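Local atomic coordinates of putative hydroxymethylglutaryl-CoA synthase (Streptococcus mutans, PDB entry 3SQZ), a protein that probably makes 3-hydroxy-3-methylglutaryl-CoA, as a hydroxymethylglutaryl-CoA synthase of the thiolase fold, and binds coenzyme A. Residues Ala211-Phe219 against Tyr234-Thr245. Numbering follows the deposited sequence. Where two conformers were deposited one is given.
Sequences AQTRDIMDF and YSTKQYLDMLKT. With COA (coenzyme A), chain D.
Arg-214 has CG opposite its backbone N (chi1 -173°) and bends at chi3 (-61°), which brings NH1 and NH2 to helix 232-254. Gln-238 folds back at chi2 (-64°) and turns its amide oxygen to the same group. Arg-214 NH1 gives a hydrogen bond to Gln-238 OE1 at 2.9 Å, with the amide plane steeply inclined to the guanidinium. The same nitrogen forms a salt bridge to Asp-241 OD2 at 2.8 Å, on the anti lone pair of that oxygen. Arg-214 NH2 adds a weak bond to OD2. In the conformer given, Met-242 CG lies over the centre of one face of the Arg-214 guanidinium, 3.7 Å from Arg-214 CZ. The two acceptors at its edge probably hold the guanidinium in its rotation. Farther along, Ile-216 CD1 packs on Gln-238 CG at 3.5 Å, while Ile-216 CG2 touches Tyr-234 OH. A water joins this hydroxyl to Met-217 N. At the pocket end, Ser-235 OG donates to Asp-218 OD1 at 2.7 Å, on the anti side of the carboxylate. Asp-218 is buried; its OD1 is also hydrogen-bonded to Tyr-341 and Ser-343, and OD2 to Gly-344 N. Ser-235 OG is also 3.2 Å from C3P of coenzyme A, and Phe-219 CD1 lies 3.4 Å from its O5P. The contact joins strand 203-213 of the large mixed sheet of this thiolase fold, through the loop after it, to a helix lining the coenzyme A pocket.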
# COMPACT_ATOMS: atom_id res chain seq x y z
N ALA A 211 13.52 -13.39 -2.59
CA ALA A 211 12.86 -13.22 -1.32
C ALA A 211 13.67 -13.87 -0.20
O ALA A 211 14.52 -14.72 -0.45
CB ALA A 211 11.46 -13.82 -1.35
N GLN A 212 13.37 -13.46 1.02
CA GLN A 212 13.99 -14.02 2.21
C GLN A 212 12.93 -14.10 3.31
O GLN A 212 12.15 -13.17 3.48
CB GLN A 212 15.16 -13.14 2.67
CG GLN A 212 15.96 -13.78 3.79
CD GLN A 212 17.13 -12.92 4.27
OE1 GLN A 212 17.48 -11.89 3.66
NE2 GLN A 212 17.73 -13.34 5.36
N THR A 213 12.92 -15.22 4.04
CA THR A 213 12.04 -15.39 5.19
C THR A 213 12.89 -15.57 6.44
O THR A 213 13.87 -16.30 6.41
CB THR A 213 11.16 -16.65 5.03
OG1 THR A 213 10.30 -16.50 3.89
CG2 THR A 213 10.31 -16.91 6.26
N ARG A 214 12.47 -14.93 7.53
CA ARG A 214 13.14 -15.04 8.82
C ARG A 214 12.09 -14.96 9.92
O ARG A 214 11.36 -13.97 10.00
CB ARG A 214 14.14 -13.89 8.99
CG ARG A 214 15.03 -13.95 10.21
CD ARG A 214 15.89 -12.69 10.28
NE ARG A 214 16.77 -12.57 9.11
CZ ARG A 214 17.57 -11.53 8.88
NH1 ARG A 214 17.60 -10.51 9.73
NH2 ARG A 214 18.34 -11.51 7.80
N ASP A 215 12.03 -15.95 10.80
CA ASP A 215 11.00 -16.07 11.82
C ASP A 215 11.34 -15.19 13.02
O ASP A 215 12.19 -15.53 13.84
CB ASP A 215 10.88 -17.55 12.20
CG ASP A 215 9.88 -17.81 13.31
OD1 ASP A 215 9.10 -16.93 13.70
OD2 ASP A 215 9.89 -18.96 13.80
N ILE A 216 10.67 -14.04 13.10
CA ILE A 216 10.90 -13.05 14.15
C ILE A 216 9.56 -12.47 14.61
O ILE A 216 8.52 -12.67 13.97
CB ILE A 216 11.84 -11.91 13.68
CG1 ILE A 216 11.23 -11.11 12.51
CG2 ILE A 216 13.22 -12.46 13.34
CD1 ILE A 216 11.99 -9.84 12.19
N MET A 217 9.59 -11.74 15.73
CA MET A 217 8.38 -11.11 16.24
C MET A 217 8.60 -9.61 16.43
O MET A 217 8.55 -9.09 17.55
CB MET A 217 7.87 -11.81 17.50
CG MET A 217 7.39 -13.24 17.21
SD MET A 217 5.99 -13.28 16.05
CE MET A 217 4.62 -13.38 17.20
N ASP A 218 8.86 -8.91 15.33
CA ASP A 218 9.00 -7.46 15.35
C ASP A 218 7.65 -6.75 15.41
O ASP A 218 7.53 -5.68 16.03
CB ASP A 218 9.83 -6.96 14.17
CG ASP A 218 9.25 -7.35 12.80
OD1 ASP A 218 9.32 -6.50 11.89
OD2 ASP A 218 8.78 -8.50 12.63
N PHE A 219 6.64 -7.31 14.74
CA PHE A 219 5.30 -6.75 14.66
C PHE A 219 4.41 -7.93 14.32
O PHE A 219 4.77 -8.75 13.47
CB PHE A 219 5.27 -5.68 13.54
CG PHE A 219 3.89 -5.21 13.10
CD1 PHE A 219 3.51 -3.88 13.26
CD2 PHE A 219 3.02 -6.06 12.43
CE1 PHE A 219 2.28 -3.43 12.81
CE2 PHE A 219 1.79 -5.62 11.99
CZ PHE A 219 1.42 -4.29 12.18
N TYR A 234 13.43 -2.73 17.16
CA TYR A 234 13.81 -4.04 16.65
C TYR A 234 13.31 -4.21 15.22
O TYR A 234 14.02 -4.73 14.36
CB TYR A 234 13.25 -5.11 17.58
CG TYR A 234 13.49 -6.54 17.16
CD1 TYR A 234 12.44 -7.31 16.69
CD2 TYR A 234 14.74 -7.13 17.27
CE1 TYR A 234 12.63 -8.62 16.33
CE2 TYR A 234 14.94 -8.46 16.91
CZ TYR A 234 13.86 -9.20 16.43
OH TYR A 234 13.99 -10.52 16.06
N SER A 235 12.09 -3.75 14.95
CA SER A 235 11.56 -3.87 13.61
C SER A 235 12.41 -3.07 12.61
O SER A 235 12.70 -3.54 11.52
CB SER A 235 10.11 -3.44 13.54
OG SER A 235 9.58 -3.81 12.28
N THR A 236 12.83 -1.87 12.99
CA THR A 236 13.70 -1.06 12.14
C THR A 236 15.00 -1.80 11.85
O THR A 236 15.44 -1.87 10.70
CB THR A 236 13.98 0.29 12.79
OG1 THR A 236 12.80 1.10 12.73
CG2 THR A 236 15.14 1.01 12.09
N LYS A 237 15.61 -2.37 12.88
CA LYS A 237 16.86 -3.09 12.70
C LYS A 237 16.69 -4.29 11.77
O LYS A 237 17.55 -4.57 10.93
CB LYS A 237 17.41 -3.56 14.05
CG LYS A 237 18.71 -4.35 13.96
N GLN A 238 15.58 -5.01 11.92
CA GLN A 238 15.33 -6.19 11.09
C GLN A 238 14.98 -5.80 9.65
O GLN A 238 15.40 -6.47 8.71
CB GLN A 238 14.25 -7.06 11.71
CG GLN A 238 14.73 -7.74 12.98
CD GLN A 238 15.86 -8.72 12.70
OE1 GLN A 238 15.75 -9.56 11.81
NE2 GLN A 238 16.95 -8.59 13.45
N TYR A 239 14.20 -4.74 9.50
CA TYR A 239 13.91 -4.18 8.16
C TYR A 239 15.23 -3.89 7.46
O TYR A 239 15.43 -4.28 6.30
CB TYR A 239 13.01 -2.93 8.30
CG TYR A 239 12.75 -2.00 7.09
CD1 TYR A 239 13.75 -1.18 6.58
CD2 TYR A 239 11.46 -1.87 6.53
CE1 TYR A 239 13.51 -0.29 5.51
CE2 TYR A 239 11.21 -0.98 5.46
CZ TYR A 239 12.23 -0.19 4.95
OH TYR A 239 12.00 0.69 3.90
N LEU A 240 16.14 -3.22 8.16
CA LEU A 240 17.42 -2.84 7.56
C LEU A 240 18.34 -4.03 7.29
O LEU A 240 19.04 -4.05 6.28
CB LEU A 240 18.13 -1.78 8.40
CG LEU A 240 17.39 -0.44 8.47
CD1 LEU A 240 18.04 0.48 9.50
CD2 LEU A 240 17.35 0.23 7.10
N ASP A 241 18.34 -5.03 8.17
CA ASP A 241 19.18 -6.20 7.95
C ASP A 241 18.66 -7.09 6.81
O ASP A 241 19.44 -7.63 6.03
CB ASP A 241 19.35 -7.03 9.22
CG ASP A 241 20.39 -8.12 9.04
OD1 ASP A 241 21.58 -7.78 8.88
OD2 ASP A 241 20.01 -9.31 9.04
N MET A 242 17.34 -7.25 6.73
CA MET A 242 16.78 -8.01 5.62
C MET A 242 16.98 -7.26 4.31
O MET A 242 17.21 -7.88 3.27
CB MET A 242 15.33 -8.36 5.88
CG MET A 242 15.19 -9.31 7.05
SD MET A 242 13.58 -10.06 7.20
CE MET A 242 13.57 -11.19 5.81
N LEU A 243 16.91 -5.94 4.35
CA LEU A 243 17.23 -5.16 3.16
C LEU A 243 18.68 -5.39 2.73
O LEU A 243 18.95 -5.73 1.57
CB LEU A 243 16.98 -3.67 3.42
CG LEU A 243 17.45 -2.70 2.34
CD1 LEU A 243 16.74 -2.90 1.01
CD2 LEU A 243 17.26 -1.28 2.83
N LYS A 244 19.60 -5.22 3.66
CA LYS A 244 21.02 -5.36 3.36
C LYS A 244 21.35 -6.74 2.80
O LYS A 244 22.02 -6.86 1.77
CB LYS A 244 21.86 -5.11 4.61
CG LYS A 244 23.35 -5.38 4.43
CD LYS A 244 24.12 -5.19 5.73
CE LYS A 244 25.61 -5.46 5.55
NZ LYS A 244 26.40 -5.10 6.75
N THR A 245 20.88 -7.78 3.47
CA THR A 245 21.24 -9.15 3.10
C THR A 245 20.54 -9.59 1.82
O THR A 245 21.13 -10.31 1.00
CB THR A 245 20.98 -10.16 4.24
OG1 THR A 245 19.60 -10.11 4.65
CG2 THR A 245 21.88 -9.87 5.44
N1A COA D . 13.12 16.42 16.68
C2A COA D . 13.48 15.61 15.66
N3A COA D . 13.40 14.23 15.81
C4A COA D . 12.94 13.71 16.98
C5A COA D . 12.57 14.54 18.03
C6A COA D . 12.65 15.88 17.89
N6A COA D . 12.26 16.74 18.96
N7A COA D . 12.15 13.76 19.08
C8A COA D . 12.26 12.48 18.71
N9A COA D . 12.78 12.47 17.39
C1B COA D . 12.93 11.30 16.54
C2B COA D . 14.16 10.35 16.52
O2B COA D . 15.43 10.58 16.96
C3B COA D . 13.76 9.38 15.43
O3B COA D . 14.41 9.19 14.23
P3B COA D . 15.74 8.41 14.12
O7A COA D . 15.44 6.87 14.23
O8A COA D . 16.28 8.77 12.70
O9A COA D . 16.69 8.86 15.20
C4B COA D . 12.29 9.31 15.61
O4B COA D . 11.93 10.71 15.65
C5B COA D . 11.56 8.22 16.32
O5B COA D . 11.91 8.38 17.67
P1A COA D . 11.35 7.38 18.75
O1A COA D . 11.74 5.89 18.37
O2A COA D . 11.90 7.75 20.12
O3A COA D . 9.77 7.54 18.71
P2A COA D . 8.74 6.48 19.30
O4A COA D . 9.32 5.77 20.58
O5A COA D . 7.44 7.19 19.64
O6A COA D . 8.46 5.37 18.18
CBP COA D . 8.17 4.44 15.95
CCP COA D . 8.55 5.63 16.81
CDP COA D . 9.12 3.33 16.23
CEP COA D . 8.24 4.80 14.49
CAP COA D . 6.77 4.05 16.32
OAP COA D . 5.84 4.95 15.85
C9P COA D . 6.42 2.64 15.91
O9P COA D . 6.84 1.65 16.51
N8P COA D . 5.51 2.51 14.76
C7P COA D . 5.22 1.23 14.16
C6P COA D . 6.38 0.66 13.36
C5P COA D . 6.02 -0.62 12.61
O5P COA D . 4.87 -0.89 12.34
N4P COA D . 7.09 -1.47 12.14
C3P COA D . 6.78 -2.65 11.33
C2P COA D . 7.20 -2.60 9.88
S1P COA D . 8.84 -2.04 9.56
O HOH W 1 11.64 -11.72 17.59